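Local coordinates for transcription factor GAMBIF1 (Anopheles gambiae, PDB 1BVO), which probably activates transcription as a Rel-family factor that recognises specific regulatory DNA, represented here by its DNA-bound specificity domain, at residues R15-Y18 / G22-A25; V31-T34 / K38-P41; H66-H71 / F129-E134; C84-N89 / M93-N98; F150-G153 / R158-E161. One frame throughout, in Å; residues are numbered along the deposited sequence.

Contact 1. Residues R15-Y18 / G22-A25. With nucleotides of chain A; nucleotides of chain B; nucleotides of chain D.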
# COMPACT_ATOMS: atom_id res chain seq x y z
N ARG C 15 11.64 -9.64 -12.66
CA ARG C 15 10.60 -8.87 -12.03
C ARG C 15 11.30 -8.02 -10.99
O ARG C 15 12.23 -8.46 -10.31
CB ARG C 15 9.56 -9.78 -11.39
CG ARG C 15 9.09 -9.33 -10.02
CD ARG C 15 7.63 -8.97 -10.04
NE ARG C 15 6.86 -10.01 -10.73
CZ ARG C 15 5.84 -10.67 -10.18
NH1 ARG C 15 5.46 -10.39 -8.95
NH2 ARG C 15 5.21 -11.61 -10.88
N PHE C 16 10.88 -6.76 -10.94
CA PHE C 16 11.40 -5.78 -10.00
C PHE C 16 10.66 -6.10 -8.70
O PHE C 16 9.46 -6.44 -8.72
CB PHE C 16 11.03 -4.35 -10.45
CG PHE C 16 11.60 -3.94 -11.79
CD1 PHE C 16 12.33 -4.83 -12.58
CD2 PHE C 16 11.38 -2.66 -12.27
CE1 PHE C 16 12.82 -4.43 -13.84
CE2 PHE C 16 11.86 -2.25 -13.51
CZ PHE C 16 12.59 -3.14 -14.30
N ARG C 17 11.34 -5.99 -7.57
CA ARG C 17 10.69 -6.29 -6.32
C ARG C 17 10.65 -5.09 -5.40
O ARG C 17 11.53 -4.23 -5.48
CB ARG C 17 11.39 -7.50 -5.66
CG ARG C 17 11.39 -8.75 -6.54
CD ARG C 17 10.26 -9.72 -6.17
NE ARG C 17 10.22 -10.82 -7.13
CZ ARG C 17 9.27 -11.74 -7.19
NH1 ARG C 17 8.26 -11.73 -6.36
NH2 ARG C 17 9.34 -12.66 -8.14
N TYR C 18 9.58 -4.97 -4.62
CA TYR C 18 9.43 -3.86 -3.69
C TYR C 18 10.16 -4.24 -2.41
O TYR C 18 10.32 -5.42 -2.10
CB TYR C 18 7.96 -3.60 -3.33
CG TYR C 18 7.10 -3.10 -4.48
CD1 TYR C 18 6.61 -3.99 -5.43
CD2 TYR C 18 6.78 -1.75 -4.61
CE1 TYR C 18 5.84 -3.55 -6.49
CE2 TYR C 18 6.00 -1.30 -5.68
CZ TYR C 18 5.54 -2.21 -6.62
OH TYR C 18 4.78 -1.83 -7.70
N GLY C 22 10.93 -8.16 0.75
CA GLY C 22 12.04 -8.77 1.45
C GLY C 22 12.76 -9.90 0.75
O GLY C 22 12.90 -10.99 1.30
N ARG C 23 13.24 -9.65 -0.46
CA ARG C 23 13.97 -10.65 -1.24
C ARG C 23 15.36 -10.12 -1.60
O ARG C 23 15.75 -9.04 -1.16
CB ARG C 23 13.23 -10.95 -2.53
CG ARG C 23 11.92 -11.69 -2.36
CD ARG C 23 11.49 -12.14 -3.72
NE ARG C 23 10.46 -13.16 -3.67
CZ ARG C 23 10.30 -14.10 -4.60
NH1 ARG C 23 11.11 -14.14 -5.65
NH2 ARG C 23 9.34 -14.99 -4.47
N SER C 24 16.07 -10.86 -2.44
CA SER C 24 17.42 -10.48 -2.86
C SER C 24 17.31 -9.75 -4.19
O SER C 24 18.33 -9.39 -4.81
CB SER C 24 18.28 -11.73 -3.09
OG SER C 24 17.79 -12.82 -2.34
N ALA C 25 16.06 -9.68 -4.66
CA ALA C 25 15.63 -9.07 -5.92
C ALA C 25 16.07 -9.86 -7.16
O ALA C 25 15.45 -9.73 -8.23
CB ALA C 25 16.08 -7.61 -6.02
P DG A 4 9.28 -16.89 -14.41
OP1 DG A 4 9.00 -17.49 -15.77
OP2 DG A 4 10.01 -15.58 -14.53
O5' DG A 4 7.82 -16.83 -13.88
C5' DG A 4 7.12 -18.01 -13.60
C4' DG A 4 5.87 -17.61 -12.81
O4' DG A 4 6.20 -17.06 -11.50
C3' DG A 4 5.17 -16.44 -13.46
O3' DG A 4 3.78 -16.71 -13.37
C2' DG A 4 5.50 -15.23 -12.56
C1' DG A 4 5.42 -15.95 -11.21
N9 DG A 4 5.96 -15.25 -10.02
C8 DG A 4 7.00 -14.36 -9.82
N7 DG A 4 7.21 -13.93 -8.59
C5 DG A 4 6.15 -14.60 -7.92
C6 DG A 4 5.80 -14.54 -6.54
O6 DG A 4 6.42 -13.83 -5.69
N1 DG A 4 4.72 -15.34 -6.22
C2 DG A 4 4.06 -16.08 -7.17
N2 DG A 4 3.07 -16.79 -6.58
N3 DG A 4 4.36 -16.15 -8.45
C4 DG A 4 5.42 -15.39 -8.74
P DA B 9 3.35 1.29 -6.92
OP1 DA B 9 3.46 2.63 -6.27
OP2 DA B 9 4.37 0.86 -7.90
O5' DA B 9 3.09 0.22 -5.79
C5' DA B 9 2.15 0.54 -4.78
C4' DA B 9 1.84 -0.68 -3.94
O4' DA B 9 1.17 -1.67 -4.75
C3' DA B 9 3.03 -1.36 -3.29
O3' DA B 9 2.78 -1.32 -1.87
C2' DA B 9 3.02 -2.77 -3.88
C1' DA B 9 1.60 -2.97 -4.40
N9 DA B 9 1.47 -3.79 -5.60
C8 DA B 9 2.16 -3.66 -6.78
N7 DA B 9 1.80 -4.53 -7.70
C5 DA B 9 0.81 -5.27 -7.07
C6 DA B 9 0.03 -6.35 -7.51
N6 DA B 9 0.14 -6.89 -8.73
N1 DA B 9 -0.87 -6.87 -6.66
C2 DA B 9 -0.96 -6.33 -5.43
N3 DA B 9 -0.27 -5.33 -4.90
C4 DA B 9 0.60 -4.83 -5.78
P DT D 9 3.25 1.21 -6.95
OP1 DT D 9 3.42 2.56 -6.38
OP2 DT D 9 4.24 0.70 -7.92
O5' DT D 9 3.07 0.21 -5.73
C5' DT D 9 2.02 0.44 -4.82
C4' DT D 9 1.74 -0.79 -3.99
O4' DT D 9 1.06 -1.81 -4.77
C3' DT D 9 2.94 -1.46 -3.34
O3' DT D 9 2.70 -1.42 -1.93
C2' DT D 9 2.93 -2.87 -3.91
C1' DT D 9 1.48 -3.08 -4.31
N1 DT D 9 1.16 -4.09 -5.37
C2 DT D 9 0.20 -5.07 -5.11
O2 DT D 9 -0.35 -5.20 -4.03
N3 DT D 9 -0.08 -5.90 -6.16
C4 DT D 9 0.49 -5.88 -7.41
O4 DT D 9 0.11 -6.68 -8.27
C5 DT D 9 1.52 -4.87 -7.60
C7 DT D 9 2.24 -4.82 -8.91
C6 DT D 9 1.79 -4.03 -6.59
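Arg17, its guanidinium flat against that of Arg23, gives NH1 to O6 of DG4 of chain A at 2.9 Å with a fairly straight N-H...O angle of 153°. Its NH2 donates to N7 of that guanine; the modelled 2.5 Å between Arg17 NH2 and DG4 N7 is too short to take literally at this resolution. N7 lies near the guanidinium plane at its edge, so the two N-H groups read two acceptors of the major-groove edge. Arginine suits this place because its planar, doubly donating end matches the O6/N7 pattern of guanine. The chain bends at chi2 (-98°), which carries the group from the backbone toward the base, and Glu21 holds NH1 through a salt bridge.

Arg23 covers one face of the Arg17 guanidinium, with centres 3.7 Å apart and planes at 9°, while Arg15 CG lies toward the rim of the opposite face; cover on both sides probably limits its rotation. Arg23 runs extended from CG to NE and donates through NH2 to N7 of another guanine. Arg15 NH1 donates to O6 of a guanine base other than DG4, and its NH2 lies 3.4 Å from C8 of DG4. Tyr18 lays one ring face on sugar C2' of nucleotide 9 (DA9 of chain B or DT9 of chain D, occupying the same place), with OH beside OP2.

These arginines belong to the recognition loop of the Rel fold. Gathered on guanine acceptors, with a carboxylate close by, their charges are probably well compensated, and the paired acceptors select for guanine.

Contact 2. Residues V31-T34 / K38-P41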
# COMPACT_ATOMS: atom_id res chain seq x y z
N VAL C 31 21.37 -10.23 -22.42
CA VAL C 31 20.51 -10.44 -23.59
C VAL C 31 20.61 -11.87 -24.09
O VAL C 31 19.62 -12.48 -24.50
CB VAL C 31 20.92 -9.59 -24.81
CG1 VAL C 31 19.71 -8.90 -25.38
CG2 VAL C 31 22.02 -8.62 -24.50
N ASN C 32 21.83 -12.38 -24.06
CA ASN C 32 22.14 -13.70 -24.56
C ASN C 32 22.03 -14.84 -23.57
O ASN C 32 22.39 -15.97 -23.90
CB ASN C 32 23.54 -13.67 -25.17
CG ASN C 32 23.70 -12.52 -26.14
OD1 ASN C 32 22.91 -12.37 -27.07
ND2 ASN C 32 24.67 -11.67 -25.89
N THR C 33 21.48 -14.57 -22.39
CA THR C 33 21.36 -15.62 -21.37
C THR C 33 20.75 -16.82 -22.09
O THR C 33 19.86 -16.65 -22.94
CB THR C 33 20.56 -15.15 -20.10
OG1 THR C 33 21.03 -15.87 -18.95
CG2 THR C 33 19.05 -15.39 -20.24
N THR C 34 21.39 -17.96 -21.91
CA THR C 34 20.95 -19.17 -22.57
C THR C 34 20.58 -20.28 -21.60
O THR C 34 20.80 -20.16 -20.39
CB THR C 34 22.03 -19.62 -23.61
OG1 THR C 34 21.40 -19.93 -24.86
CG2 THR C 34 22.79 -20.84 -23.14
N LYS C 38 24.11 -19.44 -18.75
CA LYS C 38 23.52 -18.19 -18.26
C LYS C 38 24.51 -17.04 -18.46
O LYS C 38 25.73 -17.25 -18.38
CB LYS C 38 23.20 -18.31 -16.75
CG LYS C 38 21.96 -19.12 -16.41
CD LYS C 38 21.59 -19.02 -14.93
CE LYS C 38 20.25 -19.72 -14.65
NZ LYS C 38 19.83 -19.60 -13.24
N THR C 39 23.99 -15.84 -18.73
CA THR C 39 24.86 -14.69 -18.91
C THR C 39 24.41 -13.52 -18.05
O THR C 39 23.32 -13.54 -17.48
CB THR C 39 24.99 -14.27 -20.39
OG1 THR C 39 23.70 -13.98 -20.93
CG2 THR C 39 25.66 -15.37 -21.20
N PHE C 40 25.25 -12.49 -17.98
CA PHE C 40 24.99 -11.31 -17.16
C PHE C 40 25.59 -10.05 -17.85
O PHE C 40 26.50 -10.17 -18.67
CB PHE C 40 25.65 -11.55 -15.79
CG PHE C 40 25.10 -12.77 -15.05
CD1 PHE C 40 23.87 -12.71 -14.40
CD2 PHE C 40 25.82 -13.97 -14.98
CE1 PHE C 40 23.36 -13.80 -13.71
CE2 PHE C 40 25.32 -15.08 -14.27
CZ PHE C 40 24.08 -14.99 -13.64
N PRO C 41 25.06 -8.84 -17.55
CA PRO C 41 25.55 -7.58 -18.15
C PRO C 41 27.02 -7.40 -17.90
O PRO C 41 27.51 -7.68 -16.81
CB PRO C 41 24.79 -6.51 -17.37
CG PRO C 41 23.52 -7.15 -17.06
CD PRO C 41 23.93 -8.56 -16.65
O HOH W 1 21.58 -15.54 -15.83
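A long loop between strands 2-7 and 42-46 is drawn together at its neck, where residues 31-34 run beside residues 38-41 without regular secondary structure. The backbones are nearest at Thr33 and Thr39, whose CA atoms are 4.4 Å apart. The join is made by a side chain: Thr39 N donates to Thr33 OG1 at 3.0 Å, and the N-H...O angle of 170° makes the bond nearly straight. Thr33 turns OG1 trans to its backbone N (chi1 -151°), which swings the hydroxyl across the gap and sets it 3.5 Å from Lys38 CA.

A water prolongs the link. It lies 3.2 Å from Thr33 OG1 and donates to the carbonyl oxygen of Thr39, so that one hydroxyl serves both a peptide N-H and a solvent molecule. Threonine fits because its short side chain carries a hydrogen-bonding group close to the backbone. Lys38 starts away from residues 31-34, though its CB lies near Thr33 OG1, and its exposed chain is extended.

Glu7 of strand 2-7 binds Asn32 N and touches Thr39. The result is an irregular surface loop of the Rel DNA-binding domain, closed by a threonine hydroxyl and a water, not a strand ladder.

Contact 3. Residues H66-H71 / F129-E134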
# COMPACT_ATOMS: atom_id res chain seq x y z
N HIS C 66 19.35 11.44 -19.55
CA HIS C 66 18.70 10.59 -18.57
C HIS C 66 18.87 11.13 -17.15
O HIS C 66 19.95 11.58 -16.79
CB HIS C 66 19.25 9.18 -18.64
CG HIS C 66 19.35 8.65 -20.03
ND1 HIS C 66 18.37 7.86 -20.59
CD2 HIS C 66 20.27 8.86 -20.99
CE1 HIS C 66 18.68 7.62 -21.85
NE2 HIS C 66 19.83 8.21 -22.12
N LYS C 67 17.82 11.01 -16.36
CA LYS C 67 17.80 11.46 -14.97
C LYS C 67 17.78 10.29 -14.02
O LYS C 67 17.28 9.20 -14.35
CB LYS C 67 16.51 12.21 -14.64
CG LYS C 67 16.01 13.21 -15.64
CD LYS C 67 14.56 13.52 -15.29
CE LYS C 67 14.04 14.70 -16.08
NZ LYS C 67 14.68 15.94 -15.58
N PRO C 68 18.22 10.52 -12.77
CA PRO C 68 18.26 9.52 -11.72
C PRO C 68 16.87 8.93 -11.63
O PRO C 68 15.87 9.67 -11.61
CB PRO C 68 18.57 10.35 -10.49
CG PRO C 68 19.51 11.35 -11.02
CD PRO C 68 18.84 11.78 -12.31
N HIS C 69 16.81 7.62 -11.74
CA HIS C 69 15.55 6.94 -11.65
C HIS C 69 15.51 6.51 -10.21
O HIS C 69 16.47 5.95 -9.70
CB HIS C 69 15.52 5.73 -12.57
CG HIS C 69 14.16 5.11 -12.68
ND1 HIS C 69 13.44 4.74 -11.56
CD2 HIS C 69 13.38 4.86 -13.75
CE1 HIS C 69 12.25 4.30 -11.95
NE2 HIS C 69 12.19 4.36 -13.27
N PRO C 70 14.36 6.70 -9.55
CA PRO C 70 14.16 6.35 -8.13
C PRO C 70 14.57 4.94 -7.73
O PRO C 70 15.16 4.74 -6.67
CB PRO C 70 12.65 6.57 -7.93
CG PRO C 70 12.09 6.41 -9.32
CD PRO C 70 13.10 7.19 -10.14
N HIS C 71 14.28 3.97 -8.59
CA HIS C 71 14.60 2.59 -8.29
C HIS C 71 16.03 2.33 -7.80
O HIS C 71 16.99 2.96 -8.26
CB HIS C 71 14.20 1.71 -9.46
CG HIS C 71 12.71 1.64 -9.66
ND1 HIS C 71 12.13 1.01 -10.72
CD2 HIS C 71 11.71 2.11 -8.88
CE1 HIS C 71 10.80 1.06 -10.59
NE2 HIS C 71 10.53 1.72 -9.49
N PHE C 129 17.48 17.32 -9.49
CA PHE C 129 16.32 16.55 -9.10
C PHE C 129 14.99 17.24 -9.28
O PHE C 129 14.06 17.06 -8.48
CB PHE C 129 16.52 15.96 -7.71
CG PHE C 129 17.66 15.00 -7.67
CD1 PHE C 129 18.96 15.47 -7.80
CD2 PHE C 129 17.43 13.63 -7.65
CE1 PHE C 129 20.02 14.59 -7.93
CE2 PHE C 129 18.48 12.75 -7.77
CZ PHE C 129 19.78 13.22 -7.91
N GLY C 130 14.86 17.91 -10.42
CA GLY C 130 13.64 18.63 -10.74
C GLY C 130 12.47 17.67 -10.77
O GLY C 130 11.41 17.92 -10.18
N HIS C 131 12.72 16.51 -11.35
CA HIS C 131 11.72 15.47 -11.49
C HIS C 131 11.14 14.93 -10.16
O HIS C 131 10.12 14.25 -10.17
CB HIS C 131 12.26 14.37 -12.39
CG HIS C 131 13.44 13.63 -11.83
ND1 HIS C 131 14.47 14.26 -11.15
CD2 HIS C 131 13.71 12.31 -11.79
CE1 HIS C 131 15.31 13.35 -10.69
NE2 HIS C 131 14.88 12.16 -11.07
N ALA C 132 11.77 15.26 -9.03
CA ALA C 132 11.27 14.80 -7.73
C ALA C 132 9.94 15.47 -7.36
O ALA C 132 9.13 14.87 -6.68
CB ALA C 132 12.32 15.03 -6.64
N LYS C 133 9.71 16.69 -7.86
CA LYS C 133 8.48 17.46 -7.62
C LYS C 133 7.30 16.86 -8.43
O LYS C 133 6.17 16.81 -7.94
CB LYS C 133 8.68 18.93 -8.04
CG LYS C 133 9.83 19.70 -7.35
CD LYS C 133 9.95 21.14 -7.88
CE LYS C 133 11.31 21.44 -8.53
NZ LYS C 133 12.34 21.85 -7.54
N GLU C 134 7.59 16.46 -9.66
CA GLU C 134 6.63 15.87 -10.60
C GLU C 134 6.92 14.36 -10.57
O GLU C 134 7.57 13.83 -11.46
CB GLU C 134 6.95 16.42 -12.00
CG GLU C 134 5.78 16.95 -12.81
CD GLU C 134 6.25 17.68 -14.07
OE1 GLU C 134 6.50 17.01 -15.10
OE2 GLU C 134 6.38 18.93 -14.02
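His131 and Lys67 meet because of their first torsions. In His131, CG stands between the backbone N and the carbonyl carbon (chi1 65°), which aims the imidazole at the 66-71 loop; in Lys67, CG is trans to the carbonyl carbon (chi1 -44°), and the chain then runs nearly straight to CE. The two side chains slide past each other in opposite directions, and Lys67 CD sits over one face of the imidazole, 4.0 Å from the centroid, in a CH-pi contact. A lysine does well here: its methylenes cover the ring while its ammonium passes beyond, NZ ending 4.7 Å from His131 ND1.

The edge of the same ring makes the polar bond. His131 NE2 donates to Pro68 O at 2.7 Å, approaching in the carbonyl plane, though the oxygen is tilted somewhat out of the imidazole plane. This places a proton on NE2.

In the Rel domain these segments join the loop after strand 52-59 to the one that follows helix 107-120. His131 also touches Leu114 of that helix, and Phe129 and Pro68 both touch its Arg117. Pro68 CB lies 3.6 Å from Phe129 CE2, the two side chains crossing at about a right angle.

Ala132 N bonds to Phe129 O and Lys133 N to Gly130 O, giving a short helical turn that presents both rings. Within the other loop, His71 N donates to His69 ND1 at 3.2 Å, leaving His69 NE2 to bond Asp139 O. Arg117 binds the carbonyl oxygens of His69 and His71.

Contact 4. Residues C84-N89 / M93-N98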
# COMPACT_ATOMS: atom_id res chain seq x y z
N CYS C 84 25.27 1.13 -6.73
CA CYS C 84 26.13 -0.00 -6.62
C CYS C 84 27.50 0.31 -7.21
O CYS C 84 27.62 0.56 -8.40
CB CYS C 84 25.44 -1.15 -7.33
SG CYS C 84 26.39 -2.59 -7.48
N THR C 85 28.52 0.18 -6.37
CA THR C 85 29.89 0.52 -6.72
C THR C 85 30.89 -0.64 -6.63
O THR C 85 31.08 -1.20 -5.55
CB THR C 85 30.40 1.61 -5.76
OG1 THR C 85 29.28 2.42 -5.34
CG2 THR C 85 31.45 2.49 -6.41
N VAL C 86 31.57 -0.98 -7.72
CA VAL C 86 32.57 -2.06 -7.70
C VAL C 86 33.85 -1.69 -8.45
O VAL C 86 33.82 -0.89 -9.39
CB VAL C 86 32.03 -3.40 -8.29
CG1 VAL C 86 30.87 -3.92 -7.46
CG2 VAL C 86 31.64 -3.24 -9.74
N GLU C 87 34.98 -2.26 -8.03
CA GLU C 87 36.26 -2.02 -8.67
C GLU C 87 36.51 -3.03 -9.80
O GLU C 87 36.31 -4.24 -9.62
CB GLU C 87 37.42 -2.06 -7.67
CG GLU C 87 38.77 -1.76 -8.32
CD GLU C 87 39.91 -1.53 -7.32
OE1 GLU C 87 39.71 -1.66 -6.09
OE2 GLU C 87 41.02 -1.21 -7.79
N ILE C 88 36.92 -2.50 -10.95
CA ILE C 88 37.19 -3.27 -12.17
C ILE C 88 38.55 -3.98 -12.15
O ILE C 88 39.53 -3.46 -11.61
CB ILE C 88 37.16 -2.33 -13.44
CG1 ILE C 88 35.80 -1.63 -13.57
CG2 ILE C 88 37.41 -3.11 -14.70
CD1 ILE C 88 35.58 -1.03 -14.97
N ASN C 89 38.59 -5.17 -12.75
CA ASN C 89 39.83 -5.95 -12.88
C ASN C 89 40.84 -5.02 -13.54
O ASN C 89 40.64 -4.61 -14.68
CB ASN C 89 39.57 -7.18 -13.76
CG ASN C 89 40.81 -8.05 -13.95
OD1 ASN C 89 41.82 -7.61 -14.50
ND2 ASN C 89 40.73 -9.29 -13.50
N MET C 93 40.32 -5.32 -17.50
CA MET C 93 39.54 -4.10 -17.70
C MET C 93 38.05 -4.34 -17.95
O MET C 93 37.36 -3.52 -18.56
CB MET C 93 40.12 -3.24 -18.83
CG MET C 93 41.34 -2.48 -18.44
SD MET C 93 41.05 -1.64 -16.90
CE MET C 93 42.33 -2.18 -16.09
N SER C 94 37.54 -5.45 -17.43
CA SER C 94 36.14 -5.81 -17.59
C SER C 94 35.51 -6.24 -16.28
O SER C 94 36.19 -6.66 -15.35
CB SER C 94 35.98 -6.94 -18.60
OG SER C 94 37.24 -7.44 -19.01
N TYR C 95 34.19 -6.16 -16.24
CA TYR C 95 33.46 -6.56 -15.07
C TYR C 95 32.18 -7.10 -15.60
O TYR C 95 31.65 -6.61 -16.60
CB TYR C 95 33.20 -5.39 -14.12
CG TYR C 95 32.78 -5.83 -12.75
CD1 TYR C 95 31.48 -6.24 -12.49
CD2 TYR C 95 33.71 -5.88 -11.70
CE1 TYR C 95 31.09 -6.68 -11.23
CE2 TYR C 95 33.34 -6.32 -10.43
CZ TYR C 95 32.03 -6.72 -10.21
OH TYR C 95 31.63 -7.15 -8.97
N THR C 96 31.68 -8.11 -14.92
CA THR C 96 30.47 -8.76 -15.32
C THR C 96 29.59 -8.70 -14.07
O THR C 96 30.03 -9.09 -12.98
CB THR C 96 30.84 -10.17 -15.79
OG1 THR C 96 31.64 -10.05 -16.99
CG2 THR C 96 29.63 -11.02 -16.08
N PHE C 97 28.42 -8.08 -14.21
CA PHE C 97 27.50 -7.94 -13.10
C PHE C 97 26.65 -9.18 -13.01
O PHE C 97 25.65 -9.31 -13.72
CB PHE C 97 26.65 -6.68 -13.28
CG PHE C 97 27.46 -5.43 -13.33
CD1 PHE C 97 27.98 -4.97 -14.54
CD2 PHE C 97 27.78 -4.77 -12.16
CE1 PHE C 97 28.81 -3.85 -14.57
CE2 PHE C 97 28.61 -3.65 -12.17
CZ PHE C 97 29.13 -3.20 -13.38
N ASN C 98 27.03 -10.09 -12.13
CA ASN C 98 26.30 -11.33 -11.99
C ASN C 98 25.24 -11.27 -10.89
O ASN C 98 24.36 -12.13 -10.83
CB ASN C 98 27.26 -12.48 -11.75
CG ASN C 98 28.22 -12.18 -10.65
OD1 ASN C 98 27.96 -12.51 -9.49
ND2 ASN C 98 29.27 -11.45 -10.97
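Val86 and Tyr95 make the tightly packed part of this contact. CG2 of Val86 stands over the middle of the tyrosine ring, 3.6 Å from its centroid and only 14° off the normal, a clear CH-pi contact. Tyr95 has CG trans to its backbone N (chi1 -164°), which lays the ring under the valine; CG1 of Val86 reaches Tyr95 OH at 3.6 Å. Phe97 extends the cluster, with CE2 3.9 Å from Val86 CG2 and one ring face covered by Tyr95 CD1. Valine's two methyls suit the place, one meeting both aromatic rings and the other lying by the tyrosine hydroxyl. Farther along, Ile88 CG2 presses on the backbone carbon of Met93 at 3.5 Å.

Toward the turn the packing gives way to polar groups, with Asn89 and Glu87 exposed. Met93 N donates to Asn89 O at 2.9 Å over a bent path, the N-H...O angle being 138°, and the end of the buried Met93 side chain returns to the same residue. Asn89 OD1 turns instead to the backbone N atoms of Thr91 and Thr92, forming an Asx turn, a role that asparagine's short amide suits. Glu87 pairs with Arg51.

Strand 83-87, stapled by the Cys84-Cys79 disulfide, and strand 94-96 belong to different sheets of the domain. With no ladder of backbone bonds linking the segments, their cohesion rests mainly on apolar and aromatic contact, with one hydrogen bond closing the turn.

Contact 5. Residues F150-G153 / R158-E161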
# COMPACT_ATOMS: atom_id res chain seq x y z
N PHE C 150 35.27 5.51 -13.29
CA PHE C 150 36.26 6.46 -12.79
C PHE C 150 37.64 5.82 -12.76
O PHE C 150 37.84 4.75 -12.15
CB PHE C 150 35.92 6.93 -11.37
CG PHE C 150 34.61 7.64 -11.23
CD1 PHE C 150 34.48 8.99 -11.56
CD2 PHE C 150 33.50 6.97 -10.71
CE1 PHE C 150 33.27 9.67 -11.36
CE2 PHE C 150 32.29 7.64 -10.51
CZ PHE C 150 32.17 8.99 -10.84
N LEU C 151 38.59 6.46 -13.43
CA LEU C 151 39.96 6.00 -13.47
C LEU C 151 40.70 6.50 -12.25
O LEU C 151 40.32 7.53 -11.68
CB LEU C 151 40.64 6.57 -14.70
CG LEU C 151 39.82 6.20 -15.92
CD1 LEU C 151 40.66 6.43 -17.14
CD2 LEU C 151 39.40 4.74 -15.83
N GLU C 152 41.71 5.75 -11.81
CA GLU C 152 42.50 6.18 -10.65
C GLU C 152 43.14 7.48 -11.15
O GLU C 152 43.42 7.61 -12.35
CB GLU C 152 43.59 5.14 -10.30
CG GLU C 152 44.25 5.36 -8.93
CD GLU C 152 45.46 4.46 -8.64
OE1 GLU C 152 46.08 3.93 -9.58
OE2 GLU C 152 45.83 4.31 -7.45
N GLY C 153 43.33 8.46 -10.27
CA GLY C 153 43.87 9.73 -10.74
C GLY C 153 45.37 9.86 -10.87
O GLY C 153 45.99 9.42 -11.84
N ARG C 158 42.61 7.33 -5.12
CA ARG C 158 41.47 8.21 -5.37
C ARG C 158 41.07 8.11 -6.84
O ARG C 158 41.83 8.52 -7.72
CB ARG C 158 41.86 9.66 -5.05
CG ARG C 158 42.22 9.94 -3.59
CD ARG C 158 40.97 10.07 -2.72
NE ARG C 158 41.30 10.03 -1.30
CZ ARG C 158 40.54 9.48 -0.36
NH1 ARG C 158 39.37 8.92 -0.67
NH2 ARG C 158 40.97 9.46 0.90
N PHE C 159 39.92 7.50 -7.11
CA PHE C 159 39.41 7.37 -8.47
C PHE C 159 38.78 8.69 -8.82
O PHE C 159 37.64 9.01 -8.46
CB PHE C 159 38.44 6.21 -8.56
CG PHE C 159 39.06 4.94 -8.14
CD1 PHE C 159 39.16 4.64 -6.79
CD2 PHE C 159 39.70 4.13 -9.06
CE1 PHE C 159 39.89 3.54 -6.36
CE2 PHE C 159 40.43 3.03 -8.65
CZ PHE C 159 40.54 2.74 -7.29
N THR C 160 39.58 9.47 -9.51
CA THR C 160 39.29 10.82 -9.89
C THR C 160 38.82 11.14 -11.30
O THR C 160 37.92 11.96 -11.49
CB THR C 160 40.57 11.60 -9.57
OG1 THR C 160 40.55 11.95 -8.18
CG2 THR C 160 40.75 12.82 -10.44
N GLU C 161 39.46 10.53 -12.28
CA GLU C 161 39.13 10.78 -13.67
C GLU C 161 37.90 10.06 -14.10
O GLU C 161 37.84 8.83 -14.11
CB GLU C 161 40.31 10.42 -14.58
CG GLU C 161 41.59 11.17 -14.23
CD GLU C 161 41.39 12.67 -14.11
OE1 GLU C 161 40.39 13.22 -14.63
OE2 GLU C 161 42.25 13.32 -13.48
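Phe159 crosses the end of strand 142-152 and meets a different neighbour at each step. Its CB lies 3.8 Å from Phe150 CB and close to Leu151 O. At CG the ring begins beside Phe150 O, and CD2 comes within 3.7 Å of that oxygen, which sits at the ring edge near its plane. Farther out, CE2 reaches Glu152 CB at 4.1 Å, and the tip, CZ, packs near Glu87 OE2 of strand 83-87. CG is trans to the carbonyl carbon (chi1 -57°), and the ring so placed also touches Val53 of strand 52-59 and Arg51, as suits a large apolar residue at a sheet margin.

The backbones form the tip of the beta hairpin made by strands 142-152 and 159-172, and here it holds a classic beta bulge: Thr160 and Glu161 both face Leu151. Leu151 N donates to Glu161 O at 2.6 Å, while Glu161 N returns a longer, bent bond to Leu151 O at 3.2 Å. Leu151 and Glu161 put their side chains on the same face, where the two CB atoms are 3.9 Å apart; leucine turns to Leu163 and Tyr48.

Beyond the bulge, Gly153 N donates to Arg158 O at 3.0 Å. Glycine suits this position because Thr160 CB lies 4.0 Å from its CA, on the side where a side chain would project. Glu152 is extended beyond CG, and its OE2 accepts a bond from Gly157 N.

How the contacts relate
From the N terminus, contacts 1 and 2 each close a short turn of the long connection between strands 2-7 and 42-46, one at the DNA and one at a surface neck. Contact 3 joins ends 58 residues apart, and the whole of contact 4 falls within that span; contact 5 follows in series, and no loops cross. Pro41 O probably bonds to Phe97 N, passing contact 2 into contact 4, while Phe16 packs on His71 to bring contact 1 against contact 3. Contact 4 links the two main sheets, and Glu87 touches Phe159 of contact 5. The hairpin of contact 5 lies about 32 Å, centre to centre, from contact 1.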